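Local structure of thioesterase domain-containing protein (Pseudomonas aeruginosa, 1ZKI) at residues C96-L101 and L108-E113. The protein adopts the hotdog fold of thioesterases, forms a two-subunit assembly and probably hydrolyses acyl-CoA thioesters. Residues are numbered along the deposited sequence; the frame is centred on the assembly and turned at random.
Sequences CVARVL and LVVEAE
Val-97 with Glu-113 and Arg-99 with Glu-111 are antiparallel hydrogen-bonded pairs of a hairpin, with Ala-98 and Ala-112 a non-hydrogen-bonded pair between them; the Arg-99 N to Glu-111 O bond is 2.9 Å and nearly straight at 164°. A fifth bond, Leu-101 N to Val-109 O (2.7 Å), extends the ladder to where the chain turns a corner. The face of Ala-98, Val-100, Val-110 and Ala-112 is apolar: Ala-98 CB meets Ala-112 CB at 3.8 Å, and Cys-96 SG reaches the same Ala-112 CB at 3.9 Å. Val-110 CG1, anti to its backbone N (chi1 -171°), is a methyl packed on the backbone at Arg-99 O (3.4 Å). Helix 51-70 packs on this face, as the central helix of a hotdog fold does. The other face carries Arg-99, Glu-111 and Glu-113 beside Val-97. Leu-101 and Glu-111 side chains cross at about a right angle, the Leu-101 methyls lying on Glu-111 CB and CG (CD1 to CB 4.0 Å). A water in the Arg-99 guanidinium plane accepts from Arg-99 NE (3.2 Å) and donates to Glu-111 OE2 (2.8 Å). Glu-111 OE1 forms salt bridges with Lys-123 of its own chain and of the second subunit; Glu-113 OE1 pairs with Arg-115. The ladder thus separates a helix-covered apolar face from a mixed one bearing charged groups, where Glu-111 meets Glu-111 of the second subunit and the lysines probably offset their like charges.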
loop_
_atom_site.group_PDB
_atom_site.type_symbol
_atom_site.label_atom_id
_atom_site.label_comp_id
_atom_site.label_asym_id
_atom_site.label_seq_id
_atom_site.Cartn_x
_atom_site.Cartn_y
_atom_site.Cartn_z
ATOM N N CYS A 96 3.432 8.060 -11.988
ATOM C CA CYS A 96 2.815 7.703 -10.717
ATOM C C CYS A 96 1.308 7.813 -10.856
ATOM O O CYS A 96 0.793 8.826 -11.356
ATOM C CB CYS A 96 3.315 8.613 -9.612
ATOM S SG CYS A 96 2.560 8.215 -7.994
ATOM N N VAL A 97 0.604 6.761 -10.443
ATOM C CA VAL A 97 -0.854 6.805 -10.341
ATOM C C VAL A 97 -1.228 6.610 -8.873
ATOM O O VAL A 97 -0.783 5.638 -8.240
ATOM C CB VAL A 97 -1.525 5.722 -11.215
ATOM C CG1 VAL A 97 -3.048 5.752 -11.028
ATOM C CG2 VAL A 97 -1.139 5.930 -12.685
ATOM N N ALA A 98 -2.020 7.540 -8.337
ATOM C CA ALA A 98 -2.465 7.469 -6.957
ATOM C C ALA A 98 -3.985 7.354 -6.940
ATOM O O ALA A 98 -4.670 7.906 -7.811
ATOM C CB ALA A 98 -2.016 8.701 -6.172
ATOM N N ARG A 99 -4.496 6.627 -5.945
ATOM C CA ARG A 99 -5.911 6.333 -5.839
ATOM C C ARG A 99 -6.350 6.463 -4.389
ATOM O O ARG A 99 -5.774 5.817 -3.507
ATOM C CB ARG A 99 -6.153 4.903 -6.327
ATOM C CG ARG A 99 -7.607 4.511 -6.442
ATOM C CD ARG A 99 -7.722 3.108 -7.088
ATOM N NE ARG A 99 -7.054 3.086 -8.396
ATOM C CZ ARG A 99 -7.617 3.440 -9.557
ATOM N NH1 ARG A 99 -8.889 3.835 -9.613
ATOM N NH2 ARG A 99 -6.898 3.394 -10.678
ATOM N N VAL A 100 -7.358 7.291 -4.146
ATOM C CA VAL A 100 -7.966 7.392 -2.820
ATOM C C VAL A 100 -8.709 6.081 -2.503
ATOM O O VAL A 100 -9.599 5.646 -3.267
ATOM C CB VAL A 100 -8.958 8.576 -2.756
ATOM C CG1 VAL A 100 -9.623 8.638 -1.401
ATOM C CG2 VAL A 100 -8.230 9.915 -3.075
ATOM N N LEU A 101 -8.338 5.459 -1.388
ATOM C CA LEU A 101 -8.967 4.198 -0.947
ATOM C C LEU A 101 -10.112 4.457 0.021
ATOM O O LEU A 101 -11.036 3.643 0.144
ATOM C CB LEU A 101 -7.945 3.317 -0.233
ATOM C CG LEU A 101 -6.773 2.853 -1.101
ATOM C CD1 LEU A 101 -5.789 1.993 -0.319
ATOM C CD2 LEU A 101 -7.269 2.119 -2.321
ATOM N N LEU A 108 -8.156 10.888 4.821
ATOM C CA LEU A 108 -8.200 10.127 3.591
ATOM C C LEU A 108 -7.025 9.160 3.581
ATOM O O LEU A 108 -5.938 9.490 4.046
ATOM C CB LEU A 108 -8.134 11.028 2.354
ATOM C CG LEU A 108 -9.114 12.189 2.168
ATOM C CD1 LEU A 108 -8.486 13.490 2.674
ATOM C CD2 LEU A 108 -9.498 12.319 0.709
ATOM N N VAL A 109 -7.259 7.960 3.063
ATOM C CA VAL A 109 -6.192 6.998 2.840
ATOM C C VAL A 109 -5.988 6.863 1.337
ATOM O O VAL A 109 -6.965 6.727 0.567
ATOM C CB VAL A 109 -6.528 5.633 3.440
ATOM C CG1 VAL A 109 -5.350 4.661 3.279
ATOM C CG2 VAL A 109 -6.909 5.786 4.917
ATOM N N VAL A 110 -4.725 6.880 0.926
ATOM C CA VAL A 110 -4.381 6.889 -0.498
ATOM C C VAL A 110 -3.248 5.909 -0.754
ATOM O O VAL A 110 -2.367 5.754 0.106
ATOM C CB VAL A 110 -3.914 8.310 -0.970
ATOM C CG1 VAL A 110 -3.779 8.373 -2.498
ATOM C CG2 VAL A 110 -4.862 9.387 -0.488
ATOM N N GLU A 111 -3.300 5.202 -1.891
ATOM C CA GLU A 111 -2.177 4.363 -2.304
ATOM C C GLU A 111 -1.638 4.903 -3.612
ATOM O O GLU A 111 -2.329 5.670 -4.297
ATOM C CB GLU A 111 -2.591 2.894 -2.461
ATOM C CG GLU A 111 -3.544 2.632 -3.614
ATOM C CD GLU A 111 -3.753 1.125 -3.911
ATOM O OE1 GLU A 111 -2.991 0.280 -3.389
ATOM O OE2 GLU A 111 -4.681 0.798 -4.677
ATOM N N ALA A 112 -0.410 4.528 -3.958
ATOM C CA ALA A 112 0.166 4.974 -5.230
ATOM C C ALA A 112 1.203 3.987 -5.715
ATOM O O ALA A 112 1.793 3.258 -4.915
ATOM C CB ALA A 112 0.765 6.382 -5.111
ATOM N N GLU A 113 1.387 3.924 -7.030
ATOM C CA GLU A 113 2.446 3.122 -7.609
ATOM C C GLU A 113 3.184 3.967 -8.634
ATOM O O GLU A 113 2.588 4.850 -9.270
ATOM C CB GLU A 113 1.914 1.831 -8.258
ATOM C CG GLU A 113 0.956 2.061 -9.389
ATOM C CD GLU A 113 0.656 0.786 -10.183
ATOM O OE1 GLU A 113 0.134 0.912 -11.312
ATOM O OE2 GLU A 113 0.966 -0.322 -9.695
HETATM O O HOH W 1 -4.375 1.618 -7.382
#